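PDB 2B5W: glucose 1-dehydrogenase from Haloferax mediterranei, which catalyses the zinc-dependent oxidation of D-glucose to D-glucono-1,5-lactone, and of several other aldoses, using NADP(+) in preference to NAD(+) as electron acceptor. Local coordinates for residues P151-E156 against V302-E307; E219-T224 against P320-E325; S335-A340 against T350-S355. The protein carries 1 engineered substitution. All coordinates share one frame; numbering follows the deposited sequence.

Contact 1 (P151-E156 against V302-E307); sequences PISITE and VNSHVE. With NAP (NADP nicotinamide-adenine-dinucleotide phosphate), chain I.
Ser153 and Ser304 face each other where helix 149-164 meets the loop leading into helix 306-318, and their hydroxyls meet at a bend, each C-O bond angled to the O...O line. Ser304 OG donates to Ser153 OG over a short 2.6 Å. Ser153 OG lies between its backbone N and carbonyl carbon (chi1 80°), a rotation that also lets it bond back to the carbonyl O of Glu150, one turn earlier. The two serines and that carbonyl form a short hydrogen-bonded chain from the loop to the backbone of Glu150, a zinc- and substrate-binding residue. Beside them, Ile154 CD1 touches both loop and cofactor: it lies 3.5 Å from Asn303 O, a buried carbonyl that has no polar partner in the model, and 3.7 Å from the carboxamide oxygen NAP O7N. Ile154 CG2, anti to the backbone N, points to the nicotinamide and stands 3.9 Å from NAP C4N, the carbon that accepts hydride in such dehydrogenases. The carboxamide is fixed from the loop: Asn303 N donates to NAP O7N at 3.0 Å with an N-H...O angle of 159°, while Val302 CG2 packs on the same oxygen at 3.5 Å. These contacts should limit rotation of the amide and so help orient the ring. Asn303 is also a substrate-binding residue. Helix 149-164 turns Pro151 and Ile152 toward helix 183-194; both serines touch Phe309 of helix 306-318, and Val302, just beyond strand 297-300, an outermost strand of the parallel sheet within this chain, packs on Val292 of the second subunit.

Contact 2 (E219-T224 against P320-E325); sequences EELDAT and PKWFLE
Glu220 and Leu221 meet Trp322 and Phe323 in a largely apolar packing contact at the periphery of the Rossmann domain, where the end of helix 213-220 touches the first turn of helix 321-327. The former helix belongs to a beta-alpha-beta unit running from strand 201-206 to strand 224-227, the outermost strand of the parallel sheet at that side within this chain. It closes in a Schellman motif: Asp222 adopts a positive phi of 64°, and the chain then turns back toward the sheet. Leu221, in that turn, faces inward and is buried, whereas Glu220 stays at the surface. Leu221 touches both aromatic rings, Glu220 the indole. Leu221 sends CD2 to Trp322 CZ2 at 3.7 Å and CD1 to Phe323 CD1 at 4.0 Å, so its two methyls span the pair of rings. On the inner side the leucine continues onto Leu189 of helix 183-194, and Phe323 onto Ala190 of the same helix and Ile217, which extends the apolar cluster toward helix 183-194. Lys193 also holds the turn, donating from NZ to the carbonyl O of Leu221. The indole is sandwiched, with CB of the following residue, Phe323, 3.9 Å from one face and the glutamate's methylene chain on the opposite one. The chi1 of Glu220 (-168°) swings CG away from the backbone N and over the indole, where it makes a CH-pi contact, while the carboxylate stands nearly perpendicular to the ring plane. CG lies 3.5 Å from the centroid of the six-membered ring of Trp322, only 12° off its normal.

Contact 3 (S335-A340 against T350-S355); sequences SEFEAA and TAIEFS
Thr350 and Ala340 are joined by a short hydrogen bond, Thr350 OG1 donating to Ala340 O at 2.6 Å. The donor lies in the carbonyl plane, on a lone pair, with a C=O...O angle of 128°. With OG1 set between the backbone N and carbonyl carbon of Thr350 (chi1 62°), the hydroxyl faces the 3-10 segment. Two residues further along the strand, Ile352 points the same way: its CG1 presses on Ala340 CB at 3.5 Å, tighter than usual van der Waals contact, and its CD1 reaches Phe337 CB at 4.1 Å. The ring of Phe337 leads away from the strand, so mainly its beta carbon serves this contact. A valine in place of Thr350 would probably leave the buried Ala340 carbonyl without this donor and let this part of the 3-10 segment shift from the strand. Behind this first shell, a backbone bond of 3.0 Å from Ala340 N to Phe337 O holds the 3-10 turn in shape, and Ala340 also touches His332. The strand itself is held along both edges: Thr350 and Ile352 bond through their backbones to Val37 and Val35 of the antiparallel strand 27-37, Ala351 and Glu353 to the parallel strand 328-333. A salt bridge from Glu353 to Arg34 adds to the former pairing. Residues 335-340 are part of the connection between the parallel neighbours 328-333 and 349-353, and pack on the second of them, in the sheet through which the C-terminal chain returns to the GroES-like catalytic domain of zinc-containing alcohol dehydrogenases.

The centres of the three contacts lie 22 to 25 Å from one another, though nearest atoms come to about 6 to 9 Å without touching. Contact 1 is the one at the active site: it handles the nicotinamide end of NADP, and the Ile154 side chain lies about 6 Å from the zinc. Contacts 1 and 2 alternate along the chain and are tied through the consecutive helices 306-318 and 321-327; in contact 2 the Phe323 side chain is about 11 Å from NADP. Contact 3 follows both in sequence and approaches the metal from the catalytic domain, the Thr350 side chain being about 10 Å from the zinc and about 8 Å from the side chain of the engineered zinc ligand Cys38.

Contact 1 (P151-E156 against V302-E307)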
loop_
_atom_site.group_PDB
_atom_site.type_symbol
_atom_site.label_atom_id
_atom_site.label_comp_id
_atom_site.label_asym_id
_atom_site.label_seq_id
_atom_site.Cartn_x
_atom_site.Cartn_y
_atom_site.Cartn_z
ATOM N N PRO A 151 -19.493 -12.199 2.147
ATOM C CA PRO A 151 -18.185 -12.299 2.787
ATOM C C PRO A 151 -17.052 -12.652 1.826
ATOM O O PRO A 151 -15.970 -12.089 1.939
ATOM C CB PRO A 151 -18.379 -13.414 3.829
ATOM C CG PRO A 151 -19.772 -13.627 3.939
ATOM C CD PRO A 151 -20.538 -12.959 2.852
ATOM N N ILE A 152 -17.296 -13.588 0.911
ATOM C CA ILE A 152 -16.266 -13.927 -0.100
ATOM C C ILE A 152 -15.884 -12.663 -0.885
ATOM O O ILE A 152 -14.700 -12.413 -1.145
ATOM C CB ILE A 152 -16.703 -15.083 -1.029
ATOM C CG1 ILE A 152 -16.852 -16.406 -0.243
ATOM C CG2 ILE A 152 -15.654 -15.297 -2.153
ATOM C CD1 ILE A 152 -17.509 -17.503 -1.014
ATOM N N SER A 153 -16.897 -11.872 -1.237
ATOM C CA SER A 153 -16.676 -10.631 -2.004
ATOM C C SER A 153 -15.797 -9.616 -1.296
ATOM O O SER A 153 -15.067 -8.859 -1.960
ATOM C CB SER A 153 -18.012 -9.989 -2.442
ATOM O OG SER A 153 -18.643 -9.254 -1.427
ATOM N N ILE A 154 -15.920 -9.535 0.025
ATOM C CA ILE A 154 -15.069 -8.674 0.845
ATOM C C ILE A 154 -13.606 -9.033 0.564
ATOM O O ILE A 154 -12.767 -8.164 0.350
ATOM C CB ILE A 154 -15.410 -8.799 2.340
ATOM C CG1 ILE A 154 -16.806 -8.246 2.646
ATOM C CG2 ILE A 154 -14.319 -8.173 3.167
ATOM C CD1 ILE A 154 -16.992 -6.805 2.359
ATOM N N THR A 155 -13.281 -10.320 0.619
ATOM C CA THR A 155 -11.937 -10.765 0.326
ATOM C C THR A 155 -11.560 -10.553 -1.122
ATOM O O THR A 155 -10.427 -10.184 -1.403
ATOM C CB THR A 155 -11.784 -12.231 0.751
ATOM O OG1 THR A 155 -11.897 -12.223 2.189
ATOM C CG2 THR A 155 -10.401 -12.771 0.398
ATOM N N GLU A 156 -12.482 -10.771 -2.033
ATOM C CA GLU A 156 -12.158 -10.556 -3.440
ATOM C C GLU A 156 -11.713 -9.098 -3.644
ATOM O O GLU A 156 -10.770 -8.848 -4.391
ATOM C CB GLU A 156 -13.333 -10.868 -4.342
ATOM C CG GLU A 156 -13.810 -12.304 -4.364
ATOM C CD GLU A 156 -12.946 -13.285 -5.137
ATOM O OE1 GLU A 156 -11.893 -12.903 -5.713
ATOM O OE2 GLU A 156 -13.346 -14.448 -5.160
ATOM N N VAL A 302 -12.431 -1.933 2.483
ATOM C CA VAL A 302 -13.756 -2.085 3.085
ATOM C C VAL A 302 -14.792 -2.292 2.022
ATOM O O VAL A 302 -14.675 -1.759 0.896
ATOM C CB VAL A 302 -14.079 -0.937 4.042
ATOM C CG1 VAL A 302 -14.120 0.415 3.341
ATOM C CG2 VAL A 302 -15.353 -1.209 4.805
ATOM N N ASN A 303 -15.816 -3.086 2.341
ATOM C CA ASN A 303 -16.941 -3.296 1.455
ATOM C C ASN A 303 -16.480 -4.015 0.180
ATOM O O ASN A 303 -15.390 -4.631 0.152
ATOM C CB ASN A 303 -17.680 -1.941 1.256
ATOM C CG ASN A 303 -19.077 -2.079 0.647
ATOM O OD1 ASN A 303 -20.004 -2.669 1.254
ATOM N ND2 ASN A 303 -19.252 -1.513 -0.513
ATOM N N SER A 304 -17.299 -3.983 -0.856
ATOM C CA SER A 304 -17.095 -4.702 -2.108
ATOM C C SER A 304 -18.198 -4.314 -3.037
ATOM O O SER A 304 -19.227 -3.754 -2.603
ATOM C CB SER A 304 -17.074 -6.240 -1.871
ATOM O OG SER A 304 -18.311 -6.662 -1.279
ATOM N N HIS A 305 -18.023 -4.600 -4.328
ATOM C CA HIS A 305 -19.050 -4.248 -5.286
ATOM C C HIS A 305 -19.274 -5.351 -6.301
ATOM O O HIS A 305 -18.800 -6.479 -6.142
ATOM C CB HIS A 305 -18.743 -2.900 -5.966
ATOM C CG HIS A 305 -19.979 -2.186 -6.425
ATOM N ND1 HIS A 305 -21.072 -1.999 -5.605
ATOM C CD2 HIS A 305 -20.312 -1.677 -7.641
ATOM C CE1 HIS A 305 -22.013 -1.363 -6.290
ATOM N NE2 HIS A 305 -21.578 -1.164 -7.530
ATOM N N VAL A 306 -20.127 -5.076 -7.288
ATOM C CA VAL A 306 -20.696 -6.098 -8.137
ATOM C C VAL A 306 -19.652 -7.054 -8.708
ATOM O O VAL A 306 -19.859 -8.255 -8.663
ATOM C CB VAL A 306 -21.572 -5.492 -9.239
ATOM C CG1 VAL A 306 -21.963 -6.532 -10.279
ATOM C CG2 VAL A 306 -22.824 -4.868 -8.618
ATOM N N GLU A 307 -18.555 -6.549 -9.255
ATOM C CA GLU A 307 -17.557 -7.448 -9.852
ATOM C C GLU A 307 -16.992 -8.432 -8.832
ATOM O O GLU A 307 -16.602 -9.542 -9.191
ATOM C CB GLU A 307 -16.409 -6.641 -10.441
ATOM C CG GLU A 307 -16.781 -5.838 -11.666
ATOM C CD GLU A 307 -15.590 -5.060 -12.234
ATOM O OE1 GLU A 307 -14.417 -5.354 -11.853
ATOM O OE2 GLU A 307 -15.835 -4.149 -13.057
HETATM P PA NAP I . -14.562 -12.212 14.369
HETATM O O1A NAP I . -14.733 -11.427 15.579
HETATM O O2A NAP I . -15.553 -13.379 14.254
HETATM O O5B NAP I . -13.110 -12.823 14.282
HETATM C C5B NAP I . -11.950 -12.183 14.740
HETATM C C4B NAP I . -11.089 -13.347 15.179
HETATM O O4B NAP I . -9.796 -12.847 15.439
HETATM C C3B NAP I . -11.596 -14.045 16.455
HETATM O O3B NAP I . -11.849 -15.428 16.264
HETATM C C2B NAP I . -10.476 -13.803 17.469
HETATM O O2B NAP I . -10.168 -14.914 18.294
HETATM C C1B NAP I . -9.291 -13.493 16.587
HETATM N N9A NAP I . -8.352 -12.610 17.253
HETATM C C8A NAP I . -8.608 -11.351 17.743
HETATM N N7A NAP I . -7.475 -10.873 18.292
HETATM C C5A NAP I . -6.506 -11.844 18.196
HETATM C C6A NAP I . -5.166 -11.928 18.587
HETATM N N6A NAP I . -4.545 -10.948 19.275
HETATM N N1A NAP I . -4.454 -13.074 18.316
HETATM C C2A NAP I . -5.031 -14.129 17.642
HETATM N N3A NAP I . -6.358 -14.063 17.252
HETATM C C4A NAP I . -7.068 -12.938 17.511
HETATM O O3 NAP I . -14.877 -11.338 13.074
HETATM P PN NAP I . -14.997 -11.739 11.510
HETATM O O1N NAP I . -14.056 -12.832 11.134
HETATM O O2N NAP I . -16.421 -11.799 11.049
HETATM O O5D NAP I . -14.327 -10.329 11.165
HETATM C C5D NAP I . -12.930 -10.144 11.290
HETATM C C4D NAP I . -12.579 -8.658 11.266
HETATM O O4D NAP I . -12.910 -8.148 9.971
HETATM C C3D NAP I . -13.359 -7.817 12.280
HETATM O O3D NAP I . -12.525 -6.844 12.876
HETATM C C2D NAP I . -14.449 -7.179 11.424
HETATM O O2D NAP I . -15.004 -5.999 11.944
HETATM C C1D NAP I . -13.698 -6.966 10.110
HETATM N N1N NAP I . -14.517 -6.924 8.893
HETATM C C2N NAP I . -14.200 -5.925 8.025
HETATM C C3N NAP I . -14.838 -5.853 6.820
HETATM C C7N NAP I . -14.297 -4.835 5.859
HETATM O O7N NAP I . -15.121 -4.684 4.747
HETATM N N7N NAP I . -13.133 -4.184 6.130
HETATM C C4N NAP I . -15.848 -6.754 6.460
HETATM C C5N NAP I . -16.153 -7.775 7.351
HETATM C C6N NAP I . -15.459 -7.872 8.566
HETATM P P2B NAP I . -10.903 -15.146 19.758
HETATM O O1X NAP I . -12.306 -15.438 19.611
HETATM O O2X NAP I . -10.087 -16.311 20.354
HETATM O O3X NAP I . -10.714 -13.886 20.610
#

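Contact 2 (E219-T224 against P320-E325)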
loop_
_atom_site.group_PDB
_atom_site.type_symbol
_atom_site.label_atom_id
_atom_site.label_comp_id
_atom_site.label_asym_id
_atom_site.label_seq_id
_atom_site.Cartn_x
_atom_site.Cartn_y
_atom_site.Cartn_z
ATOM N N GLU A 219 -6.009 -26.702 10.026
ATOM C CA GLU A 219 -5.134 -27.840 9.780
ATOM C C GLU A 219 -5.614 -28.750 8.645
ATOM O O GLU A 219 -4.811 -29.317 7.915
ATOM C CB GLU A 219 -4.897 -28.588 11.109
ATOM C CG GLU A 219 -4.081 -27.711 12.040
ATOM C CD GLU A 219 -3.620 -28.402 13.332
ATOM O OE1 GLU A 219 -4.352 -29.273 13.821
ATOM O OE2 GLU A 219 -2.556 -28.024 13.874
ATOM N N GLU A 220 -6.927 -28.892 8.515
ATOM C CA GLU A 220 -7.526 -29.702 7.462
ATOM C C GLU A 220 -7.308 -29.077 6.083
ATOM O O GLU A 220 -7.147 -29.784 5.089
ATOM C CB GLU A 220 -8.983 -29.994 7.765
ATOM C CG GLU A 220 -9.594 -31.060 6.878
ATOM C CD GLU A 220 -9.088 -32.459 7.202
ATOM O OE1 GLU A 220 -8.620 -32.696 8.338
ATOM O OE2 GLU A 220 -9.157 -33.313 6.299
ATOM N N LEU A 221 -7.162 -27.753 6.051
ATOM C CA LEU A 221 -6.727 -27.051 4.833
ATOM C C LEU A 221 -5.232 -27.171 4.537
ATOM O O LEU A 221 -4.731 -26.559 3.587
ATOM C CB LEU A 221 -7.082 -25.562 4.926
ATOM C CG LEU A 221 -8.576 -25.247 4.798
ATOM C CD1 LEU A 221 -8.883 -23.815 5.261
ATOM C CD2 LEU A 221 -8.991 -25.434 3.354
ATOM N N ASP A 222 -4.521 -27.961 5.332
ATOM C CA ASP A 222 -3.046 -28.083 5.251
ATOM C C ASP A 222 -2.305 -26.784 5.588
ATOM O O ASP A 222 -1.146 -26.611 5.212
ATOM C CB ASP A 222 -2.601 -28.561 3.875
ATOM C CG ASP A 222 -1.250 -29.212 3.886
ATOM O OD1 ASP A 222 -0.948 -29.937 4.855
ATOM O OD2 ASP A 222 -0.427 -29.044 2.966
ATOM N N ALA A 223 -2.942 -25.904 6.347
ATOM C CA ALA A 223 -2.280 -24.698 6.829
ATOM C C ALA A 223 -1.750 -24.903 8.241
ATOM O O ALA A 223 -2.174 -25.805 8.968
ATOM C CB ALA A 223 -3.250 -23.487 6.759
ATOM N N THR A 224 -0.804 -24.059 8.624
ATOM C CA THR A 224 -0.237 -24.094 9.955
ATOM C C THR A 224 -0.948 -23.126 10.874
ATOM O O THR A 224 -1.066 -21.911 10.584
ATOM C CB THR A 224 1.250 -23.730 9.892
ATOM O OG1 THR A 224 1.995 -24.733 9.185
ATOM C CG2 THR A 224 1.843 -23.634 11.308
ATOM N N PRO A 320 -13.433 -26.395 -1.079
ATOM C CA PRO A 320 -13.767 -27.804 -0.796
ATOM C C PRO A 320 -15.133 -27.991 -0.137
ATOM O O PRO A 320 -15.537 -27.143 0.685
ATOM C CB PRO A 320 -12.649 -28.254 0.145
ATOM C CG PRO A 320 -11.634 -27.261 0.060
ATOM C CD PRO A 320 -12.260 -25.934 -0.331
ATOM N N LYS A 321 -15.838 -29.095 -0.466
ATOM C CA LYS A 321 -17.170 -29.300 0.109
ATOM C C LYS A 321 -17.068 -29.497 1.603
ATOM O O LYS A 321 -17.899 -28.982 2.339
ATOM C CB LYS A 321 -17.857 -30.523 -0.489
ATOM C CG LYS A 321 -18.637 -30.145 -1.715
ATOM C CD LYS A 321 -17.720 -29.708 -2.835
ATOM C CE LYS A 321 -18.470 -29.436 -4.123
ATOM N NZ LYS A 321 -17.673 -28.658 -5.094
ATOM N N TRP A 322 -16.021 -30.196 2.083
ATOM C CA TRP A 322 -15.875 -30.406 3.529
ATOM C C TRP A 322 -15.729 -29.075 4.232
ATOM O O TRP A 322 -16.152 -28.951 5.356
ATOM C CB TRP A 322 -14.669 -31.318 3.922
ATOM C CG TRP A 322 -13.338 -30.644 3.771
ATOM C CD1 TRP A 322 -12.517 -30.698 2.680
ATOM C CD2 TRP A 322 -12.689 -29.750 4.711
ATOM N NE1 TRP A 322 -11.409 -29.918 2.890
ATOM C CE2 TRP A 322 -11.479 -29.324 4.124
ATOM C CE3 TRP A 322 -13.014 -29.275 5.973
ATOM C CZ2 TRP A 322 -10.616 -28.429 4.744
ATOM C CZ3 TRP A 322 -12.144 -28.399 6.610
ATOM C CH2 TRP A 322 -10.960 -27.986 5.996
ATOM N N PHE A 323 -15.056 -28.119 3.596
ATOM C CA PHE A 323 -14.749 -26.844 4.226
ATOM C C PHE A 323 -16.027 -26.040 4.398
ATOM O O PHE A 323 -16.255 -25.481 5.459
ATOM C CB PHE A 323 -13.700 -26.069 3.423
ATOM C CG PHE A 323 -13.598 -24.638 3.829
ATOM C CD1 PHE A 323 -12.893 -24.255 4.958
ATOM C CD2 PHE A 323 -14.315 -23.675 3.144
ATOM C CE1 PHE A 323 -12.841 -22.927 5.347
ATOM C CE2 PHE A 323 -14.299 -22.384 3.540
ATOM C CZ PHE A 323 -13.571 -21.974 4.634
ATOM N N LEU A 324 -16.828 -25.969 3.346
ATOM C CA LEU A 324 -18.131 -25.307 3.449
ATOM C C LEU A 324 -19.022 -25.989 4.515
ATOM O O LEU A 324 -19.768 -25.306 5.220
ATOM C CB LEU A 324 -18.828 -25.255 2.096
ATOM C CG LEU A 324 -18.103 -24.436 1.039
ATOM C CD1 LEU A 324 -18.791 -24.623 -0.288
ATOM C CD2 LEU A 324 -18.039 -22.978 1.395
ATOM N N GLU A 325 -18.947 -27.318 4.639
ATOM C CA GLU A 325 -19.710 -28.036 5.657
ATOM C C GLU A 325 -19.233 -27.654 7.062
ATOM O O GLU A 325 -20.042 -27.381 7.938
ATOM C CB GLU A 325 -19.588 -29.552 5.436
ATOM C CG GLU A 325 -20.248 -30.071 4.159
ATOM C CD GLU A 325 -20.025 -31.565 3.929
ATOM O OE1 GLU A 325 -19.112 -32.164 4.541
ATOM O OE2 GLU A 325 -20.772 -32.150 3.122
#

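Contact 3 (S335-A340 against T350-S355)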
loop_
_atom_site.group_PDB
_atom_site.type_symbol
_atom_site.label_atom_id
_atom_site.label_comp_id
_atom_site.label_asym_id
_atom_site.label_seq_id
_atom_site.Cartn_x
_atom_site.Cartn_y
_atom_site.Cartn_z
ATOM N N SER A 335 -38.073 -19.400 13.019
ATOM C CA SER A 335 -38.806 -19.881 14.209
ATOM C C SER A 335 -37.917 -19.993 15.440
ATOM O O SER A 335 -38.393 -19.772 16.537
ATOM C CB SER A 335 -39.500 -21.211 13.904
ATOM O OG SER A 335 -38.545 -22.171 13.449
ATOM N N GLU A 336 -36.631 -20.311 15.259
ATOM C CA GLU A 336 -35.645 -20.471 16.324
ATOM C C GLU A 336 -34.383 -19.654 16.005
ATOM O O GLU A 336 -33.261 -20.144 16.035
ATOM C CB GLU A 336 -35.315 -21.960 16.492
ATOM C CG GLU A 336 -36.509 -22.903 16.454
ATOM C CD GLU A 336 -37.449 -22.757 17.637
ATOM O OE1 GLU A 336 -37.006 -22.283 18.728
ATOM O OE2 GLU A 336 -38.656 -23.128 17.485
ATOM N N PHE A 337 -34.581 -18.399 15.658
ATOM C CA PHE A 337 -33.485 -17.601 15.086
ATOM C C PHE A 337 -32.372 -17.257 16.059
ATOM O O PHE A 337 -31.259 -17.029 15.642
ATOM C CB PHE A 337 -34.036 -16.325 14.485
ATOM C CG PHE A 337 -34.356 -15.305 15.510
ATOM C CD1 PHE A 337 -35.615 -15.263 16.086
ATOM C CD2 PHE A 337 -33.383 -14.399 15.924
ATOM C CE1 PHE A 337 -35.902 -14.314 17.076
ATOM C CE2 PHE A 337 -33.670 -13.451 16.903
ATOM C CZ PHE A 337 -34.926 -13.413 17.471
ATOM N N GLU A 338 -32.665 -17.221 17.359
ATOM C CA GLU A 338 -31.748 -16.629 18.331
ATOM C C GLU A 338 -30.362 -17.252 18.314
ATOM O O GLU A 338 -29.355 -16.546 18.453
ATOM C CB GLU A 338 -32.336 -16.716 19.748
ATOM C CG GLU A 338 -33.389 -15.660 20.029
ATOM C CD GLU A 338 -34.429 -16.105 21.038
ATOM O OE1 GLU A 338 -34.044 -16.688 22.076
ATOM O OE2 GLU A 338 -35.637 -15.875 20.788
ATOM N N ALA A 339 -30.302 -18.560 18.133
ATOM C CA ALA A 339 -29.031 -19.275 18.131
ATOM C C ALA A 339 -28.064 -18.851 17.035
ATOM O O ALA A 339 -26.868 -19.110 17.116
ATOM C CB ALA A 339 -29.291 -20.772 18.037
ATOM N N ALA A 340 -28.563 -18.189 15.994
ATOM C CA ALA A 340 -27.688 -17.670 14.954
ATOM C C ALA A 340 -26.754 -16.600 15.508
ATOM O O ALA A 340 -25.679 -16.331 14.931
ATOM C CB ALA A 340 -28.496 -17.116 13.843
ATOM N N THR A 350 -22.895 -18.727 10.948
ATOM C CA THR A 350 -24.312 -19.052 11.066
ATOM C C THR A 350 -25.114 -18.232 10.115
ATOM O O THR A 350 -24.633 -17.238 9.593
ATOM C CB THR A 350 -24.837 -18.769 12.459
ATOM O OG1 THR A 350 -24.713 -17.372 12.746
ATOM C CG2 THR A 350 -24.030 -19.491 13.556
ATOM N N ALA A 351 -26.334 -18.667 9.890
ATOM C CA ALA A 351 -27.303 -17.933 9.113
ATOM C C ALA A 351 -28.689 -18.216 9.655
ATOM O O ALA A 351 -28.890 -19.191 10.356
ATOM C CB ALA A 351 -27.251 -18.332 7.643
ATOM N N ILE A 352 -29.632 -17.355 9.284
ATOM C CA ILE A 352 -31.050 -17.529 9.545
ATOM C C ILE A 352 -31.772 -17.774 8.235
ATOM O O ILE A 352 -31.607 -17.031 7.281
ATOM C CB ILE A 352 -31.636 -16.290 10.223
ATOM C CG1 ILE A 352 -30.916 -16.063 11.566
ATOM C CG2 ILE A 352 -33.154 -16.465 10.435
ATOM C CD1 ILE A 352 -31.122 -14.687 12.170
ATOM N N GLU A 353 -32.597 -18.808 8.213
ATOM C CA GLU A 353 -33.392 -19.171 7.064
ATOM C C GLU A 353 -34.799 -18.610 7.216
ATOM O O GLU A 353 -35.534 -19.018 8.123
ATOM C CB GLU A 353 -33.448 -20.684 6.899
ATOM C CG GLU A 353 -34.278 -21.122 5.693
ATOM C CD GLU A 353 -34.079 -22.560 5.372
ATOM O OE1 GLU A 353 -34.773 -23.394 5.973
ATOM O OE2 GLU A 353 -33.259 -22.841 4.480
ATOM N N PHE A 354 -35.160 -17.729 6.317
ATOM C CA PHE A 354 -36.503 -17.146 6.225
ATOM C C PHE A 354 -37.478 -17.955 5.374
ATOM O O PHE A 354 -38.692 -17.982 5.634
ATOM C CB PHE A 354 -36.419 -15.707 5.716
ATOM C CG PHE A 354 -35.894 -14.759 6.743
ATOM C CD1 PHE A 354 -34.542 -14.699 7.019
ATOM C CD2 PHE A 354 -36.757 -13.954 7.461
ATOM C CE1 PHE A 354 -34.061 -13.850 8.009
ATOM C CE2 PHE A 354 -36.262 -13.109 8.456
ATOM C CZ PHE A 354 -34.928 -13.081 8.719
ATOM N N SER A 355 -36.943 -18.621 4.352
ATOM C CA SER A 355 -37.747 -19.408 3.435
ATOM C C SER A 355 -36.851 -20.297 2.597
ATOM O O SER A 355 -35.637 -20.101 2.556
ATOM C CB SER A 355 -38.563 -18.494 2.537
ATOM O OG SER A 355 -37.784 -17.900 1.489
#